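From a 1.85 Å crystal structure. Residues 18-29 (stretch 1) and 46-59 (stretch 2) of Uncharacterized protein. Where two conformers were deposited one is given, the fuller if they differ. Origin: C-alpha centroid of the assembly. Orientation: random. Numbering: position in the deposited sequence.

Stretch 1 18-29: AWTGRDFDTAMR
Stretch 2 (46-59) GADAFRAFMEPFSR

Stretch 1 enters as the last turn of a helix (18-20) and closes in a Schellman motif: R22 takes positive phi (65/29), with D23 N to A18 O at 2.9 Å and R22 N to W19 O at 3.0 Å. D23 (-101/75) then N-caps a second helix starting at F24; its OD1 accepts from T26 OG1 at 2.6 Å. In stretch 2, G46 (97/148) N-caps a helix starting at A47, kinked at P56, whose N lacks a bond to the preceding turn. The axes of helices 24-28 and 47-58 approach to 11.4 Å, their directions 134° apart, so the register runs in reverse: CA to CA, T20-S58 is 5.7 Å, F24-E55 7.2 Å and M28-R51 7.7 Å.

W19 (t, chi2 71°) anchors the first helix. Its NE1 donates to M54 O at 3.1 Å, nearly straight at 170°, while S58 OG (chi1 t) donates to W19 O at 2.6 Å, using the carbonyl that also receives R22 N. S58 CB lies over the indole face, 3.8 Å from the five-membered ring centroid; the indole edge meets the F57 face (centroids 5.4 Å, planes 83°).

Along the second helix the packing is knob into hole. F24 (m, chi2 -63°) sits among R51, M54, E55 and S58, with E55 CG 3.6 Å from its ring centroid, over the face. Selenomethionine M28 (m, m, m) sits among A47, F50, R51 and M54, its CE 3.8 Å from A47 CB. Reciprocally, selenomethionine M54 (chi1 p) enters between W19, F24, A27 and M28; its CE lies 3.4 Å from A27 CB.

Extended R51 (t, t, t) bridges both stretches: NH1 meets D25 OD1 at 3.1 Å in a salt bridge, and NE meets E55 OE1 at 2.9 Å. Water 1 links R22 NE (2.9 Å) with S58 O (2.6 Å).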

ATOM      1  N   ALA A  18      -0.671 -16.609   9.858  1.00 15.55           N
ATOM      2  CA  ALA A  18      -1.740 -17.603   9.888  1.00 17.85           C
ATOM      3  C   ALA A  18      -2.613 -17.488   8.632  1.00 21.58           C
ATOM      4  O   ALA A  18      -2.967 -18.516   8.020  1.00 19.12           O
ATOM      5  CB  ALA A  18      -2.583 -17.447  11.169  1.00 16.88           C
ATOM      6  N   TRP A  19      -2.939 -16.243   8.252  0.57 17.10           N
ATOM      7  CA  TRP A  19      -3.792 -15.997   7.103  0.57 17.78           C
ATOM      8  C   TRP A  19      -3.133 -16.517   5.836  0.57 18.53           C
ATOM      9  O   TRP A  19      -3.730 -17.304   5.098  0.57 20.15           O
ATOM     10  CB  TRP A  19      -4.134 -14.489   7.048  0.57 16.78           C
ATOM     11  CG  TRP A  19      -4.792 -14.045   5.805  0.57 15.36           C
ATOM     12  CD1 TRP A  19      -6.076 -14.316   5.401  0.57 13.87           C
ATOM     13  CD2 TRP A  19      -4.217 -13.200   4.791  0.57 17.95           C
ATOM     14  NE1 TRP A  19      -6.310 -13.733   4.168  0.57 19.13           N
ATOM     15  CE2 TRP A  19      -5.180 -13.054   3.770  0.57 19.24           C
ATOM     16  CE3 TRP A  19      -2.970 -12.578   4.636  0.57 14.86           C
ATOM     17  CZ2 TRP A  19      -4.947 -12.265   2.625  0.57 19.81           C
ATOM     18  CZ3 TRP A  19      -2.740 -11.806   3.513  0.57 15.28           C
ATOM     19  CH2 TRP A  19      -3.724 -11.655   2.512  0.57 14.99           C
ATOM     20  N   THR A  20      -1.862 -16.145   5.589  1.00 15.19           N
ATOM     21  CA  THR A  20      -1.193 -16.662   4.397  1.00 13.86           C
ATOM     22  C   THR A  20      -1.042 -18.194   4.511  1.00 27.53           C
ATOM     23  O   THR A  20      -1.175 -18.890   3.504  1.00 31.49           O
ATOM     24  CB  THR A  20       0.173 -15.953   4.136  1.00 16.25           C
ATOM     25  OG1 THR A  20       1.008 -16.096   5.290  1.00 18.51           O
ATOM     26  CG2 THR A  20      -0.030 -14.427   3.898  1.00 13.88           C
ATOM     27  N   GLY A  21      -0.866 -18.759   5.723  1.00 18.97           N
ATOM     28  CA  GLY A  21      -0.779 -20.244   5.779  1.00 21.22           C
ATOM     29  C   GLY A  21      -2.140 -20.942   5.751  1.00 28.61           C
ATOM     30  O   GLY A  21      -2.230 -22.144   5.963  1.00 32.00           O
ATOM     31  N   ARG A  22      -3.240 -20.190   5.568  1.00 32.36           N
ATOM     32  CA  ARG A  22      -4.605 -20.763   5.435  1.00 37.34           C
ATOM     33  C   ARG A  22      -5.064 -21.456   6.709  1.00 39.73           C
ATOM     34  O   ARG A  22      -5.893 -22.384   6.688  1.00 37.13           O
ATOM     35  CB  ARG A  22      -4.696 -21.728   4.258  1.00 38.17           C
ATOM     36  CG  ARG A  22      -4.268 -21.062   2.970  1.00 35.66           C
ATOM     37  CD  ARG A  22      -4.680 -21.850   1.771  1.00 35.74           C
ATOM     38  NE  ARG A  22      -4.103 -21.202   0.590  1.00 35.13           N
ATOM     39  CZ  ARG A  22      -4.378 -21.605  -0.641  1.00 42.68           C
ATOM     40  NH1 ARG A  22      -5.231 -22.628  -0.804  1.00 41.25           N
ATOM     41  NH2 ARG A  22      -3.841 -20.982  -1.698  1.00 40.35           N
ATOM     42  N   ASP A  23      -4.538 -20.957   7.815  1.00 31.02           N
ATOM     43  CA  ASP A  23      -4.908 -21.358   9.150  1.00 27.24           C
ATOM     44  C   ASP A  23      -5.853 -20.276   9.674  1.00 28.39           C
ATOM     45  O   ASP A  23      -5.494 -19.448  10.515  1.00 22.72           O
ATOM     46  CB  ASP A  23      -3.620 -21.516   9.928  1.00 25.14           C
ATOM     47  CG  ASP A  23      -3.804 -21.895  11.384  1.00 29.67           C
ATOM     48  OD1 ASP A  23      -4.918 -22.234  11.836  1.00 29.60           O
ATOM     49  OD2 ASP A  23      -2.750 -21.826  12.071  1.00 33.54           O
ATOM     50  N   PHE A  24      -7.119 -20.288   9.177  1.00 29.91           N
ATOM     51  CA  PHE A  24      -7.984 -19.121   9.354  1.00 28.28           C
ATOM     52  C   PHE A  24      -8.561 -19.007  10.737  1.00 33.19           C
ATOM     53  O   PHE A  24      -8.798 -17.891  11.212  1.00 35.26           O
ATOM     54  CB  PHE A  24      -9.168 -19.176   8.405  1.00 40.58           C
ATOM     55  CG  PHE A  24      -8.759 -19.305   7.049  1.00 35.44           C
ATOM     56  CD1 PHE A  24      -8.016 -18.293   6.493  1.00 35.55           C
ATOM     57  CD2 PHE A  24      -9.093 -20.458   6.303  1.00 44.79           C
ATOM     58  CE1 PHE A  24      -7.584 -18.442   5.183  1.00 48.64           C
ATOM     59  CE2 PHE A  24      -8.693 -20.626   4.969  1.00 49.31           C
ATOM     60  CZ  PHE A  24      -7.919 -19.630   4.398  1.00 49.19           C
ATOM     61  N   ASP A  25      -8.938 -20.126  11.335  1.00 26.30           N
ATOM     62  CA  ASP A  25      -9.399 -20.054  12.704  1.00 30.89           C
ATOM     63  C   ASP A  25      -8.352 -19.385  13.563  1.00 27.21           C
ATOM     64  O   ASP A  25      -8.692 -18.566  14.426  1.00 24.72           O
ATOM     65  CB  ASP A  25      -9.718 -21.442  13.226  1.00 36.21           C
ATOM     66  CG  ASP A  25     -11.000 -22.027  12.581  1.00 48.35           C
ATOM     67  OD1 ASP A  25     -11.711 -21.276  11.848  1.00 50.25           O
ATOM     68  OD2 ASP A  25     -11.269 -23.224  12.834  1.00 51.43           O
ATOM     69  N   THR A  26      -7.060 -19.651  13.278  1.00 26.23           N
ATOM     70  CA  THR A  26      -6.002 -19.016  14.065  1.00 22.58           C
ATOM     71  C   THR A  26      -5.905 -17.535  13.739  1.00 18.19           C
ATOM     72  O   THR A  26      -5.815 -16.698  14.653  1.00 19.73           O
ATOM     73  CB  THR A  26      -4.659 -19.719  13.813  1.00 19.79           C
ATOM     74  OG1 THR A  26      -4.827 -21.099  14.203  1.00 20.79           O
ATOM     75  CG2 THR A  26      -3.500 -19.076  14.640  1.00 19.36           C
ATOM     76  N   ALA A  27      -5.955 -17.183  12.448  1.00 16.86           N
ATOM     77  CA  ALA A  27      -5.894 -15.772  12.060  1.00 16.46           C
ATOM     78  C   ALA A  27      -7.021 -14.975  12.691  1.00 19.74           C
ATOM     79  O   ALA A  27      -6.795 -13.857  13.188  1.00 18.07           O
ATOM     80  CB  ALA A  27      -5.942 -15.642  10.522  1.00 18.78           C
HETATM   81  N   MSE A  28      -8.223 -15.571  12.771  1.00 21.11           N
HETATM   82  CA  MSE A  28      -9.391 -14.858  13.275  1.00 24.91           C
HETATM   83  C   MSE A  28      -9.322 -14.659  14.776  1.00 27.89           C
HETATM   84  O   MSE A  28     -10.034 -13.813  15.308  1.00 26.80           O
HETATM   85  CB  MSE A  28     -10.676 -15.596  12.887  1.00 23.78           C
HETATM   86  CG  MSE A  28     -10.972 -15.535  11.377  1.00 23.94           C
HETATM   87 SE   MSE A  28     -11.171 -13.743  10.635  0.57 25.56          SE
HETATM   88  CE  MSE A  28     -12.657 -13.230  11.729  1.00 28.22           C
ATOM     89  N   ARG A  29      -8.471 -15.421  15.472  1.00 20.14           N
ATOM     90  CA  ARG A  29      -8.205 -15.110  16.871  1.00 23.13           C
ATOM     91  C   ARG A  29      -7.725 -13.696  17.042  1.00 23.33           C
ATOM     92  O   ARG A  29      -7.797 -13.160  18.153  1.00 22.80           O
ATOM     93  CB  ARG A  29      -7.087 -15.996  17.479  1.00 28.02           C
ATOM     94  CG  ARG A  29      -7.330 -17.453  17.609  1.00 39.48           C
ATOM     95  CD  ARG A  29      -6.058 -18.079  18.294  1.00 35.22           C
ATOM     96  NE  ARG A  29      -6.206 -19.521  18.355  1.00 35.61           N
ATOM     97  CZ  ARG A  29      -5.210 -20.355  18.585  1.00 29.21           C
ATOM     98  NH1 ARG A  29      -3.940 -19.893  18.787  1.00 24.93           N
ATOM     99  NH2 ARG A  29      -5.471 -21.645  18.601  1.00 34.68           N
ATOM    100  N   GLY A  46     -17.273  -5.888  10.679  1.00 23.66           N
ATOM    101  CA  GLY A  46     -17.589  -7.035  11.505  1.00 23.32           C
ATOM    102  C   GLY A  46     -16.785  -8.251  11.091  1.00 28.48           C
ATOM    103  O   GLY A  46     -16.432  -8.434   9.917  1.00 26.78           O
ATOM    104  N   ALA A  47     -16.462  -9.083  12.074  1.00 24.46           N
ATOM    105  CA  ALA A  47     -15.609 -10.236  11.821  1.00 25.29           C
ATOM    106  C   ALA A  47     -16.212 -11.195  10.797  1.00 25.30           C
ATOM    107  O   ALA A  47     -15.463 -11.810  10.021  1.00 23.69           O
ATOM    108  CB  ALA A  47     -15.322 -10.964  13.136  1.00 26.68           C
ATOM    109  N   ASP A  48     -17.550 -11.378  10.787  1.00 28.74           N
ATOM    110  CA  ASP A  48     -18.149 -12.282   9.796  1.00 33.52           C
ATOM    111  C   ASP A  48     -17.917 -11.808   8.357  1.00 36.10           C
ATOM    112  O   ASP A  48     -17.528 -12.598   7.473  1.00 32.35           O
ATOM    113  CB  ASP A  48     -19.652 -12.432  10.041  1.00 43.07           C
ATOM    114  CG  ASP A  48     -19.959 -13.305  11.249  1.00 51.02           C
ATOM    115  OD1 ASP A  48     -19.058 -14.054  11.676  1.00 49.69           O
ATOM    116  OD2 ASP A  48     -21.103 -13.248  11.762  1.00 56.70           O
ATOM    117  N   ALA A  49     -18.270 -10.549   8.069  1.00 28.76           N
ATOM    118  CA  ALA A  49     -17.997 -10.006   6.741  1.00 29.50           C
ATOM    119  C   ALA A  49     -16.488  -9.996   6.471  1.00 31.69           C
ATOM    120  O   ALA A  49     -16.043 -10.228   5.334  1.00 29.56           O
ATOM    121  CB  ALA A  49     -18.575  -8.594   6.619  1.00 26.32           C
ATOM    122  N   PHE A  50     -15.683  -9.718   7.492  1.00 21.87           N
ATOM    123  CA  PHE A  50     -14.245  -9.692   7.227  1.00 20.73           C
ATOM    124  C   PHE A  50     -13.772 -11.082   6.782  1.00 23.89           C
ATOM    125  O   PHE A  50     -13.009 -11.224   5.819  1.00 21.44           O
ATOM    126  CB  PHE A  50     -13.480  -9.227   8.481  1.00 20.02           C
ATOM    127  CG  PHE A  50     -12.014  -9.101   8.256  1.00 18.92           C
ATOM    128  CD1 PHE A  50     -11.513  -8.066   7.465  1.00 18.28           C
ATOM    129  CD2 PHE A  50     -11.119 -10.035   8.809  1.00 20.32           C
ATOM    130  CE1 PHE A  50     -10.132  -7.952   7.217  1.00 19.71           C
ATOM    131  CE2 PHE A  50      -9.774  -9.945   8.559  1.00 19.13           C
ATOM    132  CZ  PHE A  50      -9.237  -8.907   7.780  1.00 19.57           C
ATOM    133  N   ARG A  51     -14.198 -12.113   7.505  1.00 25.56           N
ATOM    134  CA  ARG A  51     -13.819 -13.476   7.154  1.00 28.03           C
ATOM    135  C   ARG A  51     -14.254 -13.826   5.738  1.00 29.39           C
ATOM    136  O   ARG A  51     -13.480 -14.406   4.963  1.00 27.25           O
ATOM    137  CB  ARG A  51     -14.417 -14.432   8.172  1.00 28.15           C
ATOM    138  CG  ARG A  51     -14.191 -15.863   7.810  1.00 36.69           C
ATOM    139  CD  ARG A  51     -14.151 -16.758   9.024  1.00 43.08           C
ATOM    140  NE  ARG A  51     -13.501 -17.985   8.563  1.00 49.75           N
ATOM    141  CZ  ARG A  51     -13.013 -18.918   9.351  1.00 40.03           C
ATOM    142  NH1 ARG A  51     -13.096 -18.736  10.655  1.00 35.25           N
ATOM    143  NH2 ARG A  51     -12.441 -20.009   8.818  1.00 43.98           N
ATOM    144  N   ALA A  52     -15.476 -13.447   5.363  1.00 25.36           N
ATOM    145  CA  ALA A  52     -15.946 -13.727   4.020  1.00 29.07           C
ATOM    146  C   ALA A  52     -15.094 -13.040   2.958  1.00 31.36           C
ATOM    147  O   ALA A  52     -15.077 -13.501   1.824  1.00 36.05           O
ATOM    148  CB  ALA A  52     -17.441 -13.329   3.889  1.00 29.86           C
ATOM    149  N   PHE A  53     -14.378 -11.954   3.288  1.00 27.36           N
ATOM    150  CA  PHE A  53     -13.467 -11.280   2.352  1.00 24.26           C
ATOM    151  C   PHE A  53     -12.061 -11.904   2.390  1.00 23.95           C
ATOM    152  O   PHE A  53     -11.482 -12.216   1.342  1.00 26.89           O
ATOM    153  CB  PHE A  53     -13.439  -9.770   2.675  1.00 24.66           C
ATOM    154  CG  PHE A  53     -12.221  -9.047   2.191  1.00 28.98           C
ATOM    155  CD1 PHE A  53     -12.056  -8.746   0.872  1.00 32.74           C
ATOM    156  CD2 PHE A  53     -11.252  -8.626   3.079  1.00 34.57           C
ATOM    157  CE1 PHE A  53     -10.889  -8.072   0.425  1.00 30.50           C
ATOM    158  CE2 PHE A  53     -10.108  -7.939   2.645  1.00 34.08           C
ATOM    159  CZ  PHE A  53      -9.941  -7.659   1.321  1.00 32.68           C
HETATM  160  N   MSE A  54     -11.511 -12.111   3.595  0.58 23.79           N
HETATM  161  CA  MSE A  54     -10.092 -12.526   3.747  0.58 23.53           C
HETATM  162  C   MSE A  54      -9.908 -13.964   3.289  0.58 21.73           C
HETATM  163  O   MSE A  54      -8.922 -14.300   2.611  0.58 18.84           O
HETATM  164  CB  MSE A  54      -9.554 -12.364   5.212  0.58 19.08           C
HETATM  165  CG  MSE A  54     -10.236 -13.177   6.340  0.58 21.98           C
HETATM  166 SE   MSE A  54      -9.560 -15.020   6.870  0.58 35.67          SE
HETATM  167  CE  MSE A  54      -8.219 -14.509   8.217  0.58 28.08           C
ATOM    168  N   GLU A  55     -10.851 -14.825   3.647  1.00 20.10           N
ATOM    169  CA  GLU A  55     -10.637 -16.244   3.367  1.00 20.55           C
ATOM    170  C   GLU A  55     -10.465 -16.526   1.868  1.00 20.66           C
ATOM    171  O   GLU A  55      -9.462 -17.164   1.505  1.00 20.21           O
ATOM    172  CB  GLU A  55     -11.772 -17.083   3.988  1.00 26.59           C
ATOM    173  CG  GLU A  55     -11.385 -18.505   4.026  1.00 40.27           C
ATOM    174  CD  GLU A  55     -12.276 -19.397   4.930  1.00 50.02           C
ATOM    175  OE1 GLU A  55     -12.886 -18.936   5.930  1.00 48.79           O
ATOM    176  OE2 GLU A  55     -12.319 -20.599   4.622  1.00 55.61           O
ATOM    177  N   PRO A  56     -11.387 -16.118   0.963  1.00 22.93           N
ATOM    178  CA  PRO A  56     -11.149 -16.309  -0.496  1.00 23.16           C
ATOM    179  C   PRO A  56      -9.849 -15.680  -0.967  1.00 26.46           C
ATOM    180  O   PRO A  56      -9.165 -16.212  -1.858  1.00 25.21           O
ATOM    181  CB  PRO A  56     -12.357 -15.618  -1.154  1.00 25.17           C
ATOM    182  CG  PRO A  56     -13.330 -15.374  -0.070  1.00 28.81           C
ATOM    183  CD  PRO A  56     -12.631 -15.366   1.236  1.00 24.37           C
ATOM    184  N   PHE A  57      -9.468 -14.562  -0.352  1.00 23.82           N
ATOM    185  CA  PHE A  57      -8.211 -13.910  -0.724  1.00 23.93           C
ATOM    186  C   PHE A  57      -7.059 -14.841  -0.407  1.00 25.76           C
ATOM    187  O   PHE A  57      -6.212 -15.138  -1.276  1.00 29.78           O
ATOM    188  CB  PHE A  57      -8.130 -12.575   0.031  1.00 28.62           C
ATOM    189  CG  PHE A  57      -7.099 -11.576  -0.477  1.00 38.12           C
ATOM    190  CD1 PHE A  57      -6.158 -11.906  -1.431  1.00 43.89           C
ATOM    191  CD2 PHE A  57      -7.092 -10.270   0.059  1.00 47.71           C
ATOM    192  CE1 PHE A  57      -5.205 -10.951  -1.861  1.00 50.60           C
ATOM    193  CE2 PHE A  57      -6.147  -9.300  -0.374  1.00 46.66           C
ATOM    194  CZ  PHE A  57      -5.217  -9.642  -1.332  1.00 46.07           C
ATOM    195  N   SER A  58      -7.001 -15.345   0.835  0.57 19.18           N
ATOM    196  CA  SER A  58      -5.865 -16.199   1.154  0.57 18.62           C
ATOM    197  C   SER A  58      -5.777 -17.359   0.162  0.57 22.31           C
ATOM    198  O   SER A  58      -4.673 -17.742  -0.253  0.57 21.46           O
ATOM    199  CB  SER A  58      -5.921 -16.751   2.581  0.57 19.23           C
ATOM    200  OG  SER A  58      -4.803 -17.631   2.728  0.57 17.76           O
ATOM    201  N   ARG A  59      -6.922 -17.928  -0.225  0.57 20.05           N
ATOM    202  CA  ARG A  59      -6.912 -19.126  -1.068  0.57 24.46           C
ATOM    203  C   ARG A  59      -6.570 -18.868  -2.538  0.57 28.10           C
ATOM    204  O   ARG A  59      -6.521 -19.824  -3.314  0.57 28.87           O
ATOM    205  CB  ARG A  59      -8.268 -19.829  -1.023  0.57 22.88           C
ATOM    206  CG  ARG A  59      -8.594 -20.445   0.296  0.57 24.68           C
ATOM    207  CD  ARG A  59      -9.647 -21.487   0.096  0.57 24.61           C
ATOM    208  NE  ARG A  59     -10.672 -21.385   1.118  0.57 32.89           N
ATOM    209  CZ  ARG A  59     -10.658 -22.049   2.269  0.57 39.91           C
ATOM    210  NH1 ARG A  59      -9.659 -22.868   2.574  0.57 38.37           N
ATOM    211  NH2 ARG A  59     -11.658 -21.886   3.117  0.57 46.61           N
TER
HETATM  212  O   HOH W   1      -2.644 -18.745   1.124  1.00 34.30           O
HETATM  213  O   HOH W   2      -7.056 -24.164   0.765  1.00 52.93           O